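Cytoplasmic protein (Cryptococcus neoformans var. grubii serotype A, PDB 7LPO) probably hydrolyses the beta-glucosidic bond of steryl glucosides, as a sterylglucosidase of glycoside hydrolase family 5. Local coordinates at residues 667-679 with 689-701. Sequence-based numbering, arbitrary orientation.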
ATOM      1  N   ARG A 667      -9.948 -11.922 -13.709  1.00 15.32           N
ATOM      2  CA  ARG A 667     -10.994 -11.296 -14.508  1.00 15.54           C
ATOM      3  C   ARG A 667     -10.491 -10.964 -15.904  1.00 15.44           C
ATOM      4  O   ARG A 667      -9.297 -10.711 -16.092  1.00 16.52           O
ATOM      5  CB  ARG A 667     -11.494  -9.988 -13.871  1.00 20.57           C
ATOM      6  CG  ARG A 667     -11.655 -10.012 -12.355  1.00 24.02           C
ATOM      7  CD  ARG A 667     -11.576  -8.596 -11.777  1.00 23.05           C
ATOM      8  NE  ARG A 667     -12.671  -7.743 -12.225  1.00 21.33           N
ATOM      9  CZ  ARG A 667     -13.921  -7.806 -11.758  1.00 20.08           C
ATOM     10  NH1 ARG A 667     -14.253  -8.687 -10.817  1.00 19.01           N
ATOM     11  NH2 ARG A 667     -14.846  -6.982 -12.235  1.00 19.33           N
ATOM     12  N   PRO A 668     -11.382 -10.947 -16.896  1.00 15.91           N
ATOM     13  CA  PRO A 668     -10.984 -10.470 -18.229  1.00 17.94           C
ATOM     14  C   PRO A 668     -10.724  -8.973 -18.224  1.00 20.04           C
ATOM     15  O   PRO A 668     -11.412  -8.207 -17.544  1.00 21.31           O
ATOM     16  CB  PRO A 668     -12.195 -10.813 -19.102  1.00 17.04           C
ATOM     17  CG  PRO A 668     -13.360 -10.747 -18.127  1.00 16.40           C
ATOM     18  CD  PRO A 668     -12.814 -11.307 -16.838  1.00 16.07           C
ATOM     19  N   TYR A 669      -9.730  -8.555 -18.998  1.00 18.56           N
ATOM     20  CA  TYR A 669      -9.432  -7.136 -19.141  1.00 17.51           C
ATOM     21  C   TYR A 669      -8.506  -6.947 -20.335  1.00 19.25           C
ATOM     22  O   TYR A 669      -7.814  -7.888 -20.743  1.00 19.38           O
ATOM     23  CB  TYR A 669      -8.794  -6.563 -17.865  1.00 14.34           C
ATOM     24  CG  TYR A 669      -7.354  -6.922 -17.656  1.00 14.29           C
ATOM     25  CD1 TYR A 669      -6.994  -8.161 -17.152  1.00 14.29           C
ATOM     26  CD2 TYR A 669      -6.348  -6.006 -17.933  1.00 14.27           C
ATOM     27  CE1 TYR A 669      -5.663  -8.490 -16.953  1.00 15.45           C
ATOM     28  CE2 TYR A 669      -5.023  -6.312 -17.728  1.00 14.26           C
ATOM     29  CZ  TYR A 669      -4.684  -7.558 -17.240  1.00 15.80           C
ATOM     30  OH  TYR A 669      -3.364  -7.864 -17.042  1.00 18.47           O
ATOM     31  N   PRO A 670      -8.482  -5.733 -20.907  1.00 18.68           N
ATOM     32  CA  PRO A 670      -7.618  -5.443 -22.062  1.00 19.02           C
ATOM     33  C   PRO A 670      -6.202  -5.074 -21.641  1.00 18.25           C
ATOM     34  O   PRO A 670      -5.968  -4.025 -21.035  1.00 17.64           O
ATOM     35  CB  PRO A 670      -8.336  -4.268 -22.741  1.00 18.63           C
ATOM     36  CG  PRO A 670      -9.001  -3.541 -21.589  1.00 18.04           C
ATOM     37  CD  PRO A 670      -9.351  -4.594 -20.553  1.00 17.88           C
ATOM     38  N   VAL A 671      -5.244  -5.924 -22.007  1.00 19.67           N
ATOM     39  CA  VAL A 671      -3.848  -5.668 -21.670  1.00 22.16           C
ATOM     40  C   VAL A 671      -3.293  -4.510 -22.494  1.00 20.85           C
ATOM     41  O   VAL A 671      -2.496  -3.704 -21.995  1.00 19.69           O
ATOM     42  CB  VAL A 671      -3.021  -6.951 -21.873  1.00 24.84           C
ATOM     43  CG1 VAL A 671      -1.556  -6.648 -21.726  1.00 30.13           C
ATOM     44  CG2 VAL A 671      -3.455  -8.031 -20.896  1.00 23.21           C
ATOM     45  N   ALA A 672      -3.688  -4.412 -23.763  1.00 19.14           N
ATOM     46  CA  ALA A 672      -3.157  -3.382 -24.645  1.00 16.42           C
ATOM     47  C   ALA A 672      -4.200  -3.075 -25.700  1.00 17.27           C
ATOM     48  O   ALA A 672      -4.822  -3.988 -26.252  1.00 17.72           O
ATOM     49  CB  ALA A 672      -1.845  -3.813 -25.304  1.00 18.35           C
ATOM     50  N   THR A 673      -4.390  -1.788 -25.973  1.00 16.78           N
ATOM     51  CA  THR A 673      -5.521  -1.343 -26.766  1.00 18.86           C
ATOM     52  C   THR A 673      -5.093  -0.326 -27.807  1.00 18.42           C
ATOM     53  O   THR A 673      -4.393   0.643 -27.492  1.00 19.23           O
ATOM     54  CB  THR A 673      -6.604  -0.721 -25.881  1.00 20.46           C
ATOM     55  OG1 THR A 673      -7.181  -1.728 -25.050  1.00 21.01           O
ATOM     56  CG2 THR A 673      -7.676  -0.095 -26.741  1.00 22.62           C
ATOM     57  N   VAL A 674      -5.534  -0.546 -29.044  1.00 18.61           N
ATOM     58  CA  VAL A 674      -5.440   0.459 -30.095  1.00 20.95           C
ATOM     59  C   VAL A 674      -6.596   1.424 -29.860  1.00 21.54           C
ATOM     60  O   VAL A 674      -7.754   1.103 -30.139  1.00 20.61           O
ATOM     61  CB  VAL A 674      -5.487  -0.164 -31.491  1.00 23.07           C
ATOM     62  CG1 VAL A 674      -5.591   0.927 -32.538  1.00 23.46           C
ATOM     63  CG2 VAL A 674      -4.259  -1.046 -31.714  1.00 25.39           C
ATOM     64  N   GLY A 675      -6.291   2.601 -29.340  1.00 21.90           N
ATOM     65  CA  GLY A 675      -7.304   3.528 -28.890  1.00 23.22           C
ATOM     66  C   GLY A 675      -7.271   3.709 -27.386  1.00 23.21           C
ATOM     67  O   GLY A 675      -6.300   3.368 -26.707  1.00 24.93           O
ATOM     68  N   ILE A 676      -8.363   4.249 -26.862  1.00 25.38           N
ATOM     69  CA  ILE A 676      -8.482   4.633 -25.459  1.00 25.02           C
ATOM     70  C   ILE A 676      -9.540   3.748 -24.806  1.00 24.94           C
ATOM     71  O   ILE A 676     -10.680   3.695 -25.296  1.00 23.96           O
ATOM     72  CB  ILE A 676      -8.850   6.117 -25.312  1.00 25.56           C
ATOM     73  CG1 ILE A 676      -7.764   7.008 -25.909  1.00 28.02           C
ATOM     74  CG2 ILE A 676      -9.075   6.469 -23.841  1.00 25.27           C
ATOM     75  CD1 ILE A 676      -6.399   6.837 -25.266  1.00 29.76           C
ATOM     76  N   PRO A 677      -9.227   3.051 -23.713  1.00 24.67           N
ATOM     77  CA  PRO A 677     -10.273   2.294 -23.013  1.00 23.30           C
ATOM     78  C   PRO A 677     -11.382   3.232 -22.567  1.00 21.75           C
ATOM     79  O   PRO A 677     -11.131   4.251 -21.924  1.00 22.98           O
ATOM     80  CB  PRO A 677      -9.538   1.671 -21.815  1.00 24.77           C
ATOM     81  CG  PRO A 677      -8.077   1.743 -22.149  1.00 26.88           C
ATOM     82  CD  PRO A 677      -7.918   2.954 -23.038  1.00 26.73           C
ATOM     83  N   GLU A 678     -12.618   2.886 -22.913  1.00 22.36           N
ATOM     84  CA  GLU A 678     -13.768   3.696 -22.532  1.00 23.94           C
ATOM     85  C   GLU A 678     -14.593   3.071 -21.418  1.00 23.52           C
ATOM     86  O   GLU A 678     -14.969   3.768 -20.470  1.00 24.56           O
ATOM     87  CB  GLU A 678     -14.665   3.957 -23.753  1.00 26.04           C
ATOM     88  CG  GLU A 678     -15.845   4.864 -23.443  1.00 33.24           C
ATOM     89  CD  GLU A 678     -15.986   6.008 -24.425  1.00 40.33           C
ATOM     90  OE1 GLU A 678     -17.007   6.047 -25.136  1.00 43.17           O
ATOM     91  OE2 GLU A 678     -15.080   6.866 -24.487  1.00 43.57           O
ATOM     92  N   ARG A 679     -14.892   1.774 -21.501  1.00 21.83           N
ATOM     93  CA  ARG A 679     -15.741   1.144 -20.496  1.00 19.66           C
ATOM     94  C   ARG A 679     -15.477  -0.355 -20.432  1.00 19.66           C
ATOM     95  O   ARG A 679     -15.346  -1.016 -21.467  1.00 19.44           O
ATOM     96  CB  ARG A 679     -17.234   1.386 -20.784  1.00 16.67           C
ATOM     97  CG  ARG A 679     -18.062   1.275 -19.527  1.00 17.35           C
ATOM     98  CD  ARG A 679     -19.567   1.231 -19.686  1.00 20.41           C
ATOM     99  NE  ARG A 679     -20.093   0.619 -18.461  1.00 24.24           N
ATOM    100  CZ  ARG A 679     -20.337   1.272 -17.324  1.00 27.35           C
ATOM    101  NH1 ARG A 679     -20.155   2.584 -17.245  1.00 27.54           N
ATOM    102  NH2 ARG A 679     -20.773   0.606 -16.256  1.00 28.83           N
ATOM    103  N   PHE A 689     -18.831 -10.305 -20.628  1.00 19.86           N
ATOM    104  CA  PHE A 689     -17.777  -9.306 -20.631  1.00 18.36           C
ATOM    105  C   PHE A 689     -18.036  -8.371 -21.798  1.00 19.36           C
ATOM    106  O   PHE A 689     -18.299  -8.833 -22.911  1.00 19.78           O
ATOM    107  CB  PHE A 689     -16.410  -9.968 -20.772  1.00 16.88           C
ATOM    108  CG  PHE A 689     -15.280  -9.013 -20.983  1.00 15.22           C
ATOM    109  CD1 PHE A 689     -14.876  -8.157 -19.977  1.00 15.21           C
ATOM    110  CD2 PHE A 689     -14.586  -9.006 -22.170  1.00 15.68           C
ATOM    111  CE1 PHE A 689     -13.817  -7.306 -20.163  1.00 15.19           C
ATOM    112  CE2 PHE A 689     -13.527  -8.147 -22.360  1.00 15.19           C
ATOM    113  CZ  PHE A 689     -13.143  -7.302 -21.355  1.00 15.18           C
ATOM    114  N   LYS A 690     -17.964  -7.069 -21.546  1.00 21.78           N
ATOM    115  CA  LYS A 690     -18.167  -6.069 -22.584  1.00 20.89           C
ATOM    116  C   LYS A 690     -17.106  -4.988 -22.444  1.00 20.63           C
ATOM    117  O   LYS A 690     -16.943  -4.403 -21.370  1.00 21.04           O
ATOM    118  CB  LYS A 690     -19.568  -5.456 -22.494  1.00 20.82           C
ATOM    119  CG  LYS A 690     -19.801  -4.327 -23.488  1.00 23.51           C
ATOM    120  CD  LYS A 690     -21.282  -4.087 -23.710  1.00 30.91           C
ATOM    121  CE  LYS A 690     -21.513  -3.137 -24.885  1.00 39.78           C
ATOM    122  NZ  LYS A 690     -22.531  -2.085 -24.577  1.00 45.24           N
ATOM    123  N   TYR A 691     -16.384  -4.736 -23.531  1.00 19.85           N
ATOM    124  CA  TYR A 691     -15.316  -3.747 -23.568  1.00 17.80           C
ATOM    125  C   TYR A 691     -15.606  -2.762 -24.690  1.00 18.74           C
ATOM    126  O   TYR A 691     -15.786  -3.168 -25.845  1.00 18.35           O
ATOM    127  CB  TYR A 691     -13.970  -4.431 -23.781  1.00 15.67           C
ATOM    128  CG  TYR A 691     -12.803  -3.485 -23.859  1.00 15.73           C
ATOM    129  CD1 TYR A 691     -12.727  -2.367 -23.033  1.00 16.74           C
ATOM    130  CD2 TYR A 691     -11.773  -3.705 -24.754  1.00 17.04           C
ATOM    131  CE1 TYR A 691     -11.666  -1.505 -23.103  1.00 16.18           C
ATOM    132  CE2 TYR A 691     -10.693  -2.847 -24.818  1.00 17.63           C
ATOM    133  CZ  TYR A 691     -10.645  -1.756 -23.993  1.00 19.41           C
ATOM    134  OH  TYR A 691      -9.564  -0.911 -24.057  1.00 23.74           O
ATOM    135  N   ALA A 692     -15.638  -1.471 -24.352  1.00 19.66           N
ATOM    136  CA  ALA A 692     -15.817  -0.388 -25.311  1.00 17.58           C
ATOM    137  C   ALA A 692     -14.550   0.454 -25.371  1.00 20.27           C
ATOM    138  O   ALA A 692     -14.001   0.831 -24.329  1.00 22.05           O
ATOM    139  CB  ALA A 692     -17.005   0.494 -24.925  1.00 17.92           C
ATOM    140  N   VAL A 693     -14.106   0.771 -26.584  1.00 18.69           N
ATOM    141  CA  VAL A 693     -12.870   1.514 -26.800  1.00 21.75           C
ATOM    142  C   VAL A 693     -13.138   2.678 -27.749  1.00 22.97           C
ATOM    143  O   VAL A 693     -13.839   2.532 -28.755  1.00 23.20           O
ATOM    144  CB  VAL A 693     -11.758   0.594 -27.348  1.00 25.31           C
ATOM    145  CG1 VAL A 693     -12.288  -0.244 -28.488  1.00 27.49           C
ATOM    146  CG2 VAL A 693     -10.545   1.405 -27.785  1.00 27.92           C
ATOM    147  N   ARG A 694     -12.585   3.839 -27.418  1.00 30.10           N
ATOM    148  CA  ARG A 694     -12.663   5.018 -28.271  1.00 29.71           C
ATOM    149  C   ARG A 694     -11.467   5.001 -29.213  1.00 27.87           C
ATOM    150  O   ARG A 694     -10.316   5.039 -28.759  1.00 27.34           O
ATOM    151  CB  ARG A 694     -12.674   6.290 -27.425  1.00 32.21           C
ATOM    152  CG  ARG A 694     -12.852   7.582 -28.210  1.00 33.47           C
ATOM    153  CD  ARG A 694     -13.233   8.746 -27.296  1.00 34.80           C
ATOM    154  NE  ARG A 694     -14.523   8.525 -26.642  1.00 38.24           N
ATOM    155  CZ  ARG A 694     -15.704   8.798 -27.192  1.00 42.18           C
ATOM    156  NH1 ARG A 694     -15.780   9.318 -28.405  1.00 43.74           N
ATOM    157  NH2 ARG A 694     -16.818   8.555 -26.520  1.00 44.70           N
ATOM    158  N   VAL A 695     -11.739   4.932 -30.515  1.00 26.91           N
ATOM    159  CA  VAL A 695     -10.715   4.798 -31.547  1.00 27.86           C
ATOM    160  C   VAL A 695     -10.763   6.042 -32.425  1.00 29.52           C
ATOM    161  O   VAL A 695     -11.820   6.385 -32.965  1.00 27.89           O
ATOM    162  CB  VAL A 695     -10.920   3.526 -32.394  1.00 26.76           C
ATOM    163  CG1 VAL A 695      -9.730   3.295 -33.335  1.00 25.82           C
ATOM    164  CG2 VAL A 695     -11.127   2.298 -31.508  1.00 26.80           C
ATOM    165  N   ARG A 696      -9.627   6.714 -32.566  1.00 37.36           N
ATOM    166  CA  ARG A 696      -9.525   7.935 -33.350  1.00 41.54           C
ATOM    167  C   ARG A 696      -8.952   7.639 -34.733  1.00 40.22           C
ATOM    168  O   ARG A 696      -8.362   6.584 -34.981  1.00 38.74           O
ATOM    169  CB  ARG A 696      -8.645   8.967 -32.635  1.00 45.93           C
ATOM    170  CG  ARG A 696      -9.179   9.418 -31.278  1.00 49.39           C
ATOM    171  CD  ARG A 696      -8.042   9.691 -30.287  1.00 52.96           C
ATOM    172  NE  ARG A 696      -7.224   8.507 -30.006  1.00 54.34           N
ATOM    173  CZ  ARG A 696      -6.302   8.443 -29.045  1.00 52.93           C
ATOM    174  NH1 ARG A 696      -6.083   9.493 -28.261  1.00 52.92           N
ATOM    175  NH2 ARG A 696      -5.599   7.333 -28.865  1.00 51.27           N
ATOM    176  N   ALA A 697      -9.116   8.609 -35.633  1.00 40.41           N
ATOM    177  CA  ALA A 697      -8.682   8.424 -37.011  1.00 40.67           C
ATOM    178  C   ALA A 697      -7.166   8.389 -37.148  1.00 43.13           C
ATOM    179  O   ALA A 697      -6.661   7.839 -38.134  1.00 46.60           O
ATOM    180  CB  ALA A 697      -9.256   9.534 -37.889  1.00 41.63           C
ATOM    181  N   ASP A 698      -6.427   8.942 -36.187  1.00 42.34           N
ATOM    182  CA  ASP A 698      -4.973   8.951 -36.252  1.00 42.22           C
ATOM    183  C   ASP A 698      -4.334   7.854 -35.406  1.00 40.11           C
ATOM    184  O   ASP A 698      -3.106   7.832 -35.265  1.00 39.63           O
ATOM    185  CB  ASP A 698      -4.426  10.320 -35.834  1.00 46.94           C
ATOM    186  CG  ASP A 698      -4.982  10.802 -34.504  1.00 51.33           C
ATOM    187  OD1 ASP A 698      -5.716  10.037 -33.841  1.00 53.53           O
ATOM    188  OD2 ASP A 698      -4.683  11.952 -34.122  1.00 52.76           O
ATOM    189  N   ASP A 699      -5.128   6.939 -34.856  1.00 33.98           N
ATOM    190  CA  ASP A 699      -4.563   5.817 -34.119  1.00 34.32           C
ATOM    191  C   ASP A 699      -3.919   4.821 -35.077  1.00 34.39           C
ATOM    192  O   ASP A 699      -4.310   4.702 -36.240  1.00 35.94           O
ATOM    193  CB  ASP A 699      -5.640   5.123 -33.287  1.00 35.88           C
ATOM    194  CG  ASP A 699      -5.901   5.837 -31.971  1.00 37.17           C
ATOM    195  OD1 ASP A 699      -4.917   6.295 -31.349  1.00 39.93           O
ATOM    196  OD2 ASP A 699      -7.078   5.950 -31.566  1.00 34.46           O
ATOM    197  N   ILE A 700      -2.933   4.091 -34.567  1.00 34.49           N
ATOM    198  CA  ILE A 700      -2.136   3.167 -35.366  1.00 33.66           C
ATOM    199  C   ILE A 700      -2.671   1.756 -35.175  1.00 32.74           C
ATOM    200  O   ILE A 700      -2.633   1.215 -34.064  1.00 32.86           O
ATOM    201  CB  ILE A 700      -0.653   3.228 -34.978  1.00 35.72           C
ATOM    202  CG1 ILE A 700      -0.067   4.603 -35.290  1.00 35.81           C
ATOM    203  CG2 ILE A 700       0.108   2.125 -35.693  1.00 38.49           C
ATOM    204  CD1 ILE A 700       1.286   4.845 -34.621  1.00 37.32           C
ATOM    205  N   ALA A 701      -3.138   1.150 -36.266  1.00 31.37           N
ATOM    206  CA  ALA A 701      -3.628  -0.222 -36.258  1.00 33.70           C
ATOM    207  C   ALA A 701      -3.124  -0.931 -37.505  1.00 38.17           C
ATOM    208  O   ALA A 701      -3.216  -0.389 -38.610  1.00 39.18           O
ATOM    209  CB  ALA A 701      -5.160  -0.275 -36.212  1.00 31.75           C
TER
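Pro668 sets CB over the centre of the Phe689 ring, 3.9 Å from the centroid and 12° off the normal, a CH-pi contact. Pro670 repeats this on Tyr691, but displaced toward the rim, with CG 3.4 Å from CZ of Tyr691. The Tyr691 ring, its CG trans to the backbone N, brings its hydroxyl to Thr673, donating to OG1 at 2.7 Å. The threonine's other branch, CG2, meets CG2 of Val693 tip to tip at 3.4 Å, tighter than usual for two methyls. Val674 directs CG1 to the carbonyl oxygen of Ile700 and to CB of Ala701.

The chain turns a corner at Val671 and Ala672, so the strands before and after it belong to different sheets or faces: 669-673 pairs with 35-43 and 707-710, whereas 676-682 forms an antiparallel hairpin with 689-696 at the edge of a four-stranded sheet. Apolar side chains between these layers, within the family 5 C-terminal domain, give a beta-sandwich-like arrangement.

Gly675 adopts backbone angles that suit glycine and sets its CA against O of Arg694. Ile676 and Arg694 form a hydrogen-bonded pair, N of Ile676 reaching O of Arg694 at 2.8 Å. The CG1 of Ile676 lies over one face of the Arg696 guanidinium, which is salt-bridged to Asp699, whose OD2 takes both N and NE of Arg696. Pro677 sets CB 3.4 Å from the OH of Tyr691, near the plane of that ring. A classic bulge follows, since Glu678 N and Arg679 N both donate to O of Ala692. Beside it, a salt bridge joins Glu678 to Arg694: NE meets OE2 on its syn side at 2.8 Å, NH2 adds weak bonds to OE1 and OE2, and the carboxylate and guanidinium planes are 41° apart. Past the bulge, with the register shifted by one, O of Arg679 accepts the N-H of Ala692.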